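Local coordinates for ribosomal RNA processing protein 6 (PDB 4NLC) that probably acts as a 3'-5' exoribonuclease of the RRP6 family in ribosomal RNA processing, this chain being its catalytic core with exonuclease and HRDC domains, at residues 85-90 / 136-141; 52-57 / 232-237; 103-108 / 301-306. The protein carries 1 engineered substitution. All coordinates share one frame; numbering follows the deposited sequence.

Contact 1 (85-90 / 136-141)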
loop_
_atom_site.group_PDB
_atom_site.type_symbol
_atom_site.label_atom_id
_atom_site.label_comp_id
_atom_site.label_asym_id
_atom_site.label_seq_id
_atom_site.Cartn_x
_atom_site.Cartn_y
_atom_site.Cartn_z
ATOM N N ALA A 85 -10.095 -21.136 -4.918
ATOM C CA ALA A 85 -10.350 -22.228 -5.882
ATOM C C ALA A 85 -11.037 -21.718 -7.140
ATOM O O ALA A 85 -10.767 -22.236 -8.216
ATOM C CB ALA A 85 -11.141 -23.366 -5.243
ATOM N N VAL A 86 -11.902 -20.696 -7.014
ATOM C CA VAL A 86 -12.561 -20.066 -8.165
ATOM C C VAL A 86 -11.442 -19.404 -9.030
ATOM O O VAL A 86 -11.367 -19.649 -10.230
ATOM C CB VAL A 86 -13.637 -19.017 -7.725
ATOM C CG1 VAL A 86 -13.966 -18.038 -8.849
ATOM C CG2 VAL A 86 -14.904 -19.699 -7.216
ATOM N N LEU A 87 -10.564 -18.613 -8.393
ATOM C CA LEU A 87 -9.476 -17.926 -9.063
ATOM C C LEU A 87 -8.517 -18.863 -9.804
ATOM O O LEU A 87 -7.969 -18.469 -10.842
ATOM C CB LEU A 87 -8.725 -17.031 -8.088
ATOM C CG LEU A 87 -9.498 -15.915 -7.362
ATOM C CD1 LEU A 87 -8.548 -15.085 -6.554
ATOM C CD2 LEU A 87 -10.314 -15.022 -8.326
ATOM N N LEU A 88 -8.347 -20.113 -9.293
ATOM C CA LEU A 88 -7.485 -21.134 -9.894
ATOM C C LEU A 88 -7.999 -21.645 -11.249
ATOM O O LEU A 88 -7.233 -22.276 -11.958
ATOM C CB LEU A 88 -7.187 -22.309 -8.943
ATOM C CG LEU A 88 -6.305 -22.030 -7.693
ATOM C CD1 LEU A 88 -6.378 -23.210 -6.691
ATOM C CD2 LEU A 88 -4.849 -21.705 -8.046
ATOM N N ASN A 89 -9.269 -21.379 -11.614
ATOM C CA ASN A 89 -9.838 -21.778 -12.909
ATOM C C ASN A 89 -9.803 -20.634 -13.957
ATOM O O ASN A 89 -10.344 -20.792 -15.060
ATOM C CB ASN A 89 -11.264 -22.308 -12.740
ATOM C CG ASN A 89 -11.339 -23.731 -12.265
ATOM O OD1 ASN A 89 -10.567 -24.604 -12.680
ATOM N ND2 ASN A 89 -12.301 -24.002 -11.401
ATOM N N GLU A 90 -9.172 -19.487 -13.608
ATOM C CA GLU A 90 -9.046 -18.315 -14.490
ATOM C C GLU A 90 -7.640 -18.212 -15.085
ATOM O O GLU A 90 -6.682 -18.714 -14.504
ATOM C CB GLU A 90 -9.381 -17.026 -13.716
ATOM C CG GLU A 90 -10.717 -17.052 -12.976
ATOM C CD GLU A 90 -11.973 -17.165 -13.827
ATOM O OE1 GLU A 90 -12.977 -17.711 -13.319
ATOM O OE2 GLU A 90 -11.965 -16.704 -14.991
ATOM N N ALA A 136 -1.487 -17.459 -1.877
ATOM C CA ALA A 136 -0.197 -17.766 -2.525
ATOM C C ALA A 136 -0.308 -18.734 -3.748
ATOM O O ALA A 136 0.376 -18.482 -4.733
ATOM C CB ALA A 136 0.830 -18.278 -1.513
ATOM N N PRO A 137 -1.192 -19.758 -3.814
ATOM C CA PRO A 137 -1.262 -20.563 -5.063
ATOM C C PRO A 137 -1.733 -19.733 -6.278
ATOM O O PRO A 137 -1.252 -19.951 -7.378
ATOM C CB PRO A 137 -2.271 -21.661 -4.711
ATOM C CG PRO A 137 -2.249 -21.748 -3.223
ATOM C CD PRO A 137 -2.095 -20.325 -2.785
ATOM N N VAL A 138 -2.624 -18.757 -6.069
ATOM C CA VAL A 138 -3.118 -17.887 -7.140
ATOM C C VAL A 138 -2.036 -16.887 -7.539
ATOM O O VAL A 138 -1.702 -16.811 -8.723
ATOM C CB VAL A 138 -4.480 -17.192 -6.808
ATOM C CG1 VAL A 138 -4.915 -16.238 -7.928
ATOM C CG2 VAL A 138 -5.570 -18.226 -6.560
ATOM N N PHE A 139 -1.483 -16.125 -6.564
ATOM C CA PHE A 139 -0.469 -15.125 -6.886
ATOM C C PHE A 139 0.826 -15.706 -7.479
ATOM O O PHE A 139 1.450 -15.036 -8.298
ATOM C CB PHE A 139 -0.169 -14.206 -5.694
ATOM C CG PHE A 139 -1.270 -13.226 -5.372
ATOM C CD1 PHE A 139 -1.507 -12.125 -6.186
ATOM C CD2 PHE A 139 -2.063 -13.393 -4.247
ATOM C CE1 PHE A 139 -2.542 -11.217 -5.891
ATOM C CE2 PHE A 139 -3.094 -12.481 -3.953
ATOM C CZ PHE A 139 -3.311 -11.389 -4.771
ATOM N N LEU A 140 1.209 -16.935 -7.086
ATOM C CA LEU A 140 2.407 -17.649 -7.549
ATOM C C LEU A 140 2.197 -18.433 -8.834
ATOM O O LEU A 140 3.184 -18.849 -9.433
ATOM C CB LEU A 140 2.975 -18.588 -6.453
ATOM C CG LEU A 140 3.531 -17.921 -5.165
ATOM C CD1 LEU A 140 4.066 -18.988 -4.184
ATOM C CD2 LEU A 140 4.633 -16.920 -5.484
ATOM N N GLN A 141 0.929 -18.658 -9.249
ATOM C CA GLN A 141 0.572 -19.445 -10.434
ATOM C C GLN A 141 0.999 -18.722 -11.708
ATOM O O GLN A 141 0.396 -17.708 -12.046
ATOM C CB GLN A 141 -0.934 -19.795 -10.406
ATOM C CG GLN A 141 -1.513 -20.694 -11.519
ATOM C CD GLN A 141 -0.719 -21.881 -11.959
ATOM O OE1 GLN A 141 -0.706 -22.936 -11.326
ATOM N NE2 GLN A 141 -0.153 -21.774 -13.127
#
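In the RNase H-like exonuclease fold, two helices lying next to the mixed sheet meet where Leu-87 of helix 77-87 and the following Leu-88 pack against Pro-137 and Val-138 of the short helix 136-140. The contact is wholly apolar; no hydrogen bond joins the two segments. Its backbones come nearest at Leu-88 and Val-138, whose CA atoms are 6.1 Å apart.

Val-138 supplies the central wedge. With CG1 anti to the backbone N (chi1 177°) and CG2 anti to the carbonyl carbon, the fork opens toward Leu-87. CG2 of Val-138 lies 3.7 Å from CB of Leu-87, while CG1 of Val-138 is 3.9 Å from that same CB, so the valine fork straddles the leucine methylene; the two side chains run roughly at a right angle. The CG2 methyl is shared, since CD2 of Leu-88 also reaches it, at 3.9 Å. The same CD2 also touches CB of Pro-137, at 4.2 Å, beside the carbonyl O of that residue. Leu-88 is itself the second residue of a type I turn, Leu-87 to Glu-90, that leads toward strand 92-100.

The burial is graded: Leu-87 and Val-138 are buried, whereas Leu-88 is exposed. On the inner side, Leu-87 and Val-138 both touch Ile-93 of strand 92-100, and Leu-87 also reaches Ile-114 of strand 108-115, which seats the helix pair on the sheet.

Contact 2 (52-57 / 232-237)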
loop_
_atom_site.group_PDB
_atom_site.type_symbol
_atom_site.label_atom_id
_atom_site.label_comp_id
_atom_site.label_asym_id
_atom_site.label_seq_id
_atom_site.Cartn_x
_atom_site.Cartn_y
_atom_site.Cartn_z
ATOM N N SER A 52 2.117 -18.035 -23.441
ATOM C CA SER A 52 2.050 -17.766 -24.886
ATOM C C SER A 52 0.662 -17.319 -25.401
ATOM O O SER A 52 0.607 -16.449 -26.274
ATOM C CB SER A 52 2.574 -18.956 -25.686
ATOM O OG SER A 52 1.753 -20.101 -25.520
ATOM N N GLU A 53 -0.447 -17.850 -24.823
ATOM C CA GLU A 53 -1.817 -17.455 -25.195
ATOM C C GLU A 53 -2.072 -15.962 -24.888
ATOM O O GLU A 53 -2.858 -15.319 -25.575
ATOM C CB GLU A 53 -2.865 -18.325 -24.481
ATOM C CG GLU A 53 -3.018 -19.734 -25.034
ATOM C CD GLU A 53 -3.633 -19.869 -26.416
ATOM O OE1 GLU A 53 -4.788 -19.420 -26.607
ATOM O OE2 GLU A 53 -2.976 -20.473 -27.295
ATOM N N GLN A 54 -1.383 -15.413 -23.869
ATOM C CA GLN A 54 -1.537 -14.003 -23.488
ATOM C C GLN A 54 -0.880 -13.049 -24.488
ATOM O O GLN A 54 -1.227 -11.874 -24.505
ATOM C CB GLN A 54 -1.020 -13.736 -22.053
ATOM C CG GLN A 54 -1.791 -14.485 -20.969
ATOM C CD GLN A 54 -3.195 -13.985 -20.729
ATOM O OE1 GLN A 54 -3.611 -12.941 -21.217
ATOM N NE2 GLN A 54 -3.955 -14.712 -19.935
ATOM N N LEU A 55 0.055 -13.552 -25.316
ATOM C CA LEU A 55 0.808 -12.752 -26.292
ATOM C C LEU A 55 0.210 -12.738 -27.711
ATOM O O LEU A 55 0.775 -12.087 -28.593
ATOM C CB LEU A 55 2.286 -13.174 -26.308
ATOM C CG LEU A 55 2.925 -13.194 -24.915
ATOM C CD1 LEU A 55 3.999 -14.252 -24.802
ATOM C CD2 LEU A 55 3.367 -11.795 -24.462
ATOM N N LEU A 56 -0.966 -13.379 -27.908
ATOM C CA LEU A 56 -1.710 -13.412 -29.177
ATOM C C LEU A 56 -2.712 -12.261 -29.284
ATOM O O LEU A 56 -3.178 -11.739 -28.264
ATOM C CB LEU A 56 -2.504 -14.730 -29.294
ATOM C CG LEU A 56 -1.725 -16.039 -29.311
ATOM C CD1 LEU A 56 -2.641 -17.193 -29.030
ATOM C CD2 LEU A 56 -1.000 -16.232 -30.645
ATOM N N LEU A 57 -3.105 -11.908 -30.514
ATOM C CA LEU A 57 -4.125 -10.885 -30.716
ATOM C C LEU A 57 -5.484 -11.572 -30.552
ATOM O O LEU A 57 -5.801 -12.503 -31.295
ATOM C CB LEU A 57 -3.982 -10.199 -32.088
ATOM C CG LEU A 57 -4.839 -8.934 -32.313
ATOM C CD1 LEU A 57 -4.236 -7.707 -31.624
ATOM C CD2 LEU A 57 -5.016 -8.656 -33.801
ATOM N N ARG A 232 -7.963 -4.377 -24.260
ATOM C CA ARG A 232 -7.789 -3.212 -25.138
ATOM C C ARG A 232 -6.331 -2.710 -25.229
ATOM O O ARG A 232 -5.859 -2.388 -26.329
ATOM C CB ARG A 232 -8.748 -2.091 -24.725
ATOM C CG ARG A 232 -10.241 -2.402 -25.008
ATOM C CD ARG A 232 -10.656 -2.346 -26.477
ATOM N NE ARG A 232 -10.382 -1.042 -27.099
ATOM C CZ ARG A 232 -11.178 0.023 -27.030
ATOM N NH1 ARG A 232 -12.335 -0.041 -26.375
ATOM N NH2 ARG A 232 -10.825 1.158 -27.616
ATOM N N LEU A 233 -5.607 -2.675 -24.080
ATOM C CA LEU A 233 -4.188 -2.272 -24.062
ATOM C C LEU A 233 -3.302 -3.306 -24.764
ATOM O O LEU A 233 -2.352 -2.923 -25.444
ATOM C CB LEU A 233 -3.698 -2.004 -22.642
ATOM C CG LEU A 233 -4.309 -0.779 -21.963
ATOM C CD1 LEU A 233 -3.953 -0.748 -20.486
ATOM C CD2 LEU A 233 -3.871 0.490 -22.648
ATOM N N LYS A 234 -3.636 -4.613 -24.627
ATOM C CA LYS A 234 -2.923 -5.699 -25.323
ATOM C C LYS A 234 -2.986 -5.505 -26.827
ATOM O O LYS A 234 -1.955 -5.608 -27.480
ATOM C CB LYS A 234 -3.507 -7.081 -24.972
ATOM C CG LYS A 234 -2.883 -7.683 -23.730
ATOM C CD LYS A 234 -3.669 -8.863 -23.177
ATOM C CE LYS A 234 -3.898 -10.014 -24.120
ATOM N NZ LYS A 234 -4.242 -11.268 -23.388
ATOM N N GLN A 235 -4.175 -5.183 -27.369
ATOM C CA GLN A 235 -4.363 -4.941 -28.817
ATOM C C GLN A 235 -3.561 -3.731 -29.295
ATOM O O GLN A 235 -2.932 -3.810 -30.339
ATOM C CB GLN A 235 -5.844 -4.775 -29.175
ATOM C CG GLN A 235 -6.683 -5.995 -28.823
ATOM C CD GLN A 235 -8.161 -5.738 -28.954
ATOM O OE1 GLN A 235 -8.647 -4.613 -28.828
ATOM N NE2 GLN A 235 -8.914 -6.791 -29.165
ATOM N N LEU A 236 -3.552 -2.633 -28.513
ATOM C CA LEU A 236 -2.791 -1.422 -28.826
ATOM C C LEU A 236 -1.282 -1.668 -28.775
ATOM O O LEU A 236 -0.554 -1.114 -29.585
ATOM C CB LEU A 236 -3.158 -0.279 -27.862
ATOM C CG LEU A 236 -4.478 0.433 -28.133
ATOM C CD1 LEU A 236 -4.903 1.262 -26.923
ATOM C CD2 LEU A 236 -4.393 1.309 -29.403
ATOM N N LEU A 237 -0.813 -2.473 -27.828
ATOM C CA LEU A 237 0.610 -2.777 -27.709
ATOM C C LEU A 237 1.112 -3.660 -28.858
ATOM O O LEU A 237 2.235 -3.471 -29.317
ATOM C CB LEU A 237 0.928 -3.408 -26.342
ATOM C CG LEU A 237 0.873 -2.442 -25.148
ATOM C CD1 LEU A 237 0.745 -3.204 -23.812
ATOM C CD2 LEU A 237 2.041 -1.437 -25.191
HETATM O O HOH W 1 -4.054 -12.708 -25.770
#
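Polar contacts come first: the ammonium group of Lys-234 meets the 3-10 turn of residues 52-54 at Gln-54. Its NZ is 2.8 Å from OE1 of Gln-54, a bond that is short but weak in its geometry. A second weak bond runs from NZ of Lys-234 to the backbone O of Gln-54, at 3.3 Å, so one residue offers both its main-chain and its side-chain oxygen to the lysine. The ammonium is thus directed at carbonyl and amide oxygens, an arrangement that would probably stabilise its positive charge. Two bends make this possible. The glutamine folds at chi2 (-71°), turning OE1 to the same side as its own carbonyl O, so that one NZ can approach both, and the lysine kinks at chi3 (57°) before its last methylene. OE1 of Gln-54 also has a hydrogen bond with the hydroxyl of Tyr-230, and its NE2 is bound to Glu-92, so both ends of the amide are engaged and its rotation is constrained.

A water extends the grip of the lysine. It accepts from NZ of Lys-234 at 2.8 Å and lies 2.9 Å from O of Glu-53 and 2.8 Å from O of Leu-56, linking the ammonium to further main-chain oxygens of the 52-57 segment.

In the fold, this joins the segment preceding the exonuclease sheet to helix 226-238, a late helix of the exonuclease domain.

The apolar contact is made by the exposed Leu-57. Its CD1 rests 3.9 Å from CA of Gln-235, and 4.1 Å from CG of Gln-235, with the two side chains crossing at about a right angle. The leucine thereby lies against the helix backbone and the aliphatic base of the glutamine, while NE2 of Gln-235 is hydrogen-bonded to Glu-60 and to O of Lys-58.

Contact 3 (103-108 / 301-306)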
loop_
_atom_site.group_PDB
_atom_site.type_symbol
_atom_site.label_atom_id
_atom_site.label_comp_id
_atom_site.label_asym_id
_atom_site.label_seq_id
_atom_site.Cartn_x
_atom_site.Cartn_y
_atom_site.Cartn_z
ATOM N N TYR A 103 -3.216 6.154 11.068
ATOM C CA TYR A 103 -3.168 5.544 12.407
ATOM C C TYR A 103 -2.437 4.217 12.407
ATOM O O TYR A 103 -2.925 3.206 12.926
ATOM C CB TYR A 103 -4.580 5.425 13.003
ATOM C CG TYR A 103 -5.259 6.764 13.188
ATOM C CD1 TYR A 103 -4.928 7.592 14.255
ATOM C CD2 TYR A 103 -6.273 7.179 12.324
ATOM C CE1 TYR A 103 -5.567 8.814 14.446
ATOM C CE2 TYR A 103 -6.939 8.389 12.522
ATOM C CZ TYR A 103 -6.569 9.212 13.576
ATOM O OH TYR A 103 -7.197 10.416 13.781
ATOM N N SER A 104 -1.244 4.232 11.805
ATOM C CA SER A 104 -0.340 3.105 11.671
ATOM C C SER A 104 1.018 3.635 11.227
ATOM O O SER A 104 1.094 4.493 10.321
ATOM C CB SER A 104 -0.870 2.097 10.656
ATOM O OG SER A 104 0.061 1.045 10.485
ATOM N N TYR A 105 2.095 3.116 11.860
ATOM C CA TYR A 105 3.455 3.532 11.505
ATOM C C TYR A 105 3.835 3.119 10.089
ATOM O O TYR A 105 4.161 3.974 9.277
ATOM C CB TYR A 105 4.489 3.038 12.516
ATOM C CG TYR A 105 5.837 3.645 12.232
ATOM C CD1 TYR A 105 6.105 4.977 12.548
ATOM C CD2 TYR A 105 6.825 2.917 11.574
ATOM C CE1 TYR A 105 7.325 5.567 12.218
ATOM C CE2 TYR A 105 8.053 3.495 11.250
ATOM C CZ TYR A 105 8.299 4.817 11.578
ATOM O OH TYR A 105 9.518 5.370 11.273
ATOM N N GLN A 106 3.783 1.820 9.793
ATOM C CA GLN A 106 4.121 1.312 8.467
ATOM C C GLN A 106 2.919 1.349 7.553
ATOM O O GLN A 106 3.074 1.322 6.334
ATOM C CB GLN A 106 4.659 -0.131 8.547
ATOM C CG GLN A 106 5.986 -0.278 9.313
ATOM C CD GLN A 106 6.418 -1.722 9.391
ATOM O OE1 GLN A 106 6.598 -2.409 8.380
ATOM N NE2 GLN A 106 6.507 -2.238 10.598
ATOM N N GLY A 107 1.728 1.388 8.140
ATOM C CA GLY A 107 0.497 1.340 7.367
ATOM C C GLY A 107 0.070 -0.104 7.200
ATOM O O GLY A 107 0.817 -1.027 7.551
ATOM N N PHE A 108 -1.154 -0.317 6.712
ATOM C CA PHE A 108 -1.646 -1.672 6.497
ATOM C C PHE A 108 -2.716 -1.737 5.428
ATOM O O PHE A 108 -3.528 -0.826 5.300
ATOM C CB PHE A 108 -2.112 -2.359 7.820
ATOM C CG PHE A 108 -3.160 -1.623 8.627
ATOM C CD1 PHE A 108 -4.506 -1.708 8.292
ATOM C CD2 PHE A 108 -2.803 -0.876 9.749
ATOM C CE1 PHE A 108 -5.475 -1.030 9.045
ATOM C CE2 PHE A 108 -3.764 -0.178 10.484
ATOM C CZ PHE A 108 -5.097 -0.274 10.141
ATOM N N TRP A 301 12.389 12.323 18.172
ATOM C CA TRP A 301 11.503 11.843 19.222
ATOM C C TRP A 301 10.136 11.448 18.591
ATOM O O TRP A 301 9.563 10.411 18.951
ATOM C CB TRP A 301 11.286 12.913 20.307
ATOM C CG TRP A 301 10.311 12.441 21.336
ATOM C CD1 TRP A 301 10.587 11.648 22.408
ATOM C CD2 TRP A 301 8.877 12.538 21.266
ATOM N NE1 TRP A 301 9.420 11.269 23.028
ATOM C CE2 TRP A 301 8.356 11.809 22.355
ATOM C CE3 TRP A 301 7.982 13.192 20.400
ATOM C CZ2 TRP A 301 6.983 11.740 22.624
ATOM C CZ3 TRP A 301 6.619 13.110 20.654
ATOM C CH2 TRP A 301 6.133 12.400 21.761
ATOM N N ARG A 302 9.614 12.290 17.682
ATOM C CA ARG A 302 8.318 12.085 17.032
ATOM C C ARG A 302 8.291 10.776 16.275
ATOM O O ARG A 302 7.277 10.080 16.315
ATOM C CB ARG A 302 7.915 13.294 16.151
ATOM C CG ARG A 302 6.481 13.231 15.643
ATOM C CD ARG A 302 6.168 14.339 14.659
ATOM N NE ARG A 302 6.882 14.136 13.411
ATOM C CZ ARG A 302 6.369 14.341 12.209
ATOM N NH1 ARG A 302 5.131 14.790 12.076
ATOM N NH2 ARG A 302 7.087 14.094 11.131
ATOM N N ASP A 303 9.413 10.409 15.641
ATOM C CA ASP A 303 9.507 9.142 14.927
ATOM C C ASP A 303 9.537 7.958 15.909
ATOM O O ASP A 303 8.829 6.992 15.685
ATOM C CB ASP A 303 10.685 9.122 13.954
ATOM C CG ASP A 303 10.644 7.892 13.063
ATOM O OD1 ASP A 303 9.908 7.913 12.052
ATOM O OD2 ASP A 303 11.316 6.904 13.397
ATOM N N MET A 304 10.316 8.047 16.993
ATOM C CA MET A 304 10.375 7.018 18.043
ATOM C C MET A 304 8.980 6.785 18.674
ATOM O O MET A 304 8.505 5.654 18.705
ATOM C CB MET A 304 11.421 7.376 19.126
ATOM C CG MET A 304 12.855 7.214 18.644
ATOM S SD MET A 304 14.182 7.755 19.786
ATOM C CE MET A 304 15.204 6.256 19.816
ATOM N N ALA A 305 8.299 7.867 19.075
ATOM C CA ALA A 305 6.968 7.809 19.666
ATOM C C ALA A 305 5.923 7.243 18.685
ATOM O O ALA A 305 4.964 6.601 19.113
ATOM C CB ALA A 305 6.557 9.188 20.144
ATOM N N ALA A 306 6.125 7.465 17.377
ATOM C CA ALA A 306 5.235 6.987 16.321
ATOM C C ALA A 306 5.337 5.463 16.208
ATOM O O ALA A 306 4.315 4.793 16.045
ATOM C CB ALA A 306 5.596 7.645 14.999
#
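The phenol hydroxyl of Tyr-105 donates to OD1 of Asp-303 over 2.7 Å, a short bond inside a buried contact. It arrives on the syn side of OD1, 16° out of the carboxylate plane, while the ring and carboxylate planes stand 73° apart. OD1 itself lies at the ring edge, in its plane. Both residues carry CG anti to the backbone N (chi1 -172° in Tyr-105, similar in Asp-303), which sends the ring across to helix 289-309 and brings the carboxylate round to meet it.

Lower down the same ring edge, CD1 of Tyr-105 is 3.7 Å from CB of Ala-306. This alanine lies three residues, nearly one turn, after Asp-303, so the phenol fits along a single side of the helix, polar at its tip and apolar at its base. Within the loop, N of Gly-107 is bonded to OG of Ser-104 at 2.9 Å, an ST motif. Tyr-105 N is held by Asp-310.

The loop belongs to the exonuclease domain and the helix to the HRDC domain. OD2 of Asp-303 forms a salt bridge with Arg-307, which would partly balance the buried negative charge and probably helps keep the carboxylate ionised as the acceptor for the phenol at this interdomain junction.

The exonuclease domain contains contact 1 and the helix of contact 2, whereas contact 3 joins that domain to the HRDC domain. Contacts 1 and 2 lie on the same side of the chain's centre, with centres about 21 Å and nearest atoms about 7 Å apart; contact 3 lies opposite, its centre about 34 Å from that of contact 1 and about 43 Å from that of contact 2. In sequence, contact 1 is nested in the loop closed by 52-57 and 232-237, while contact 3 interlaces with both. Strands 92-100 and 108-115, which back contact 1, are joined by the loop holding 103-108, so the central sheet spans from the helix pair to the interdomain junction.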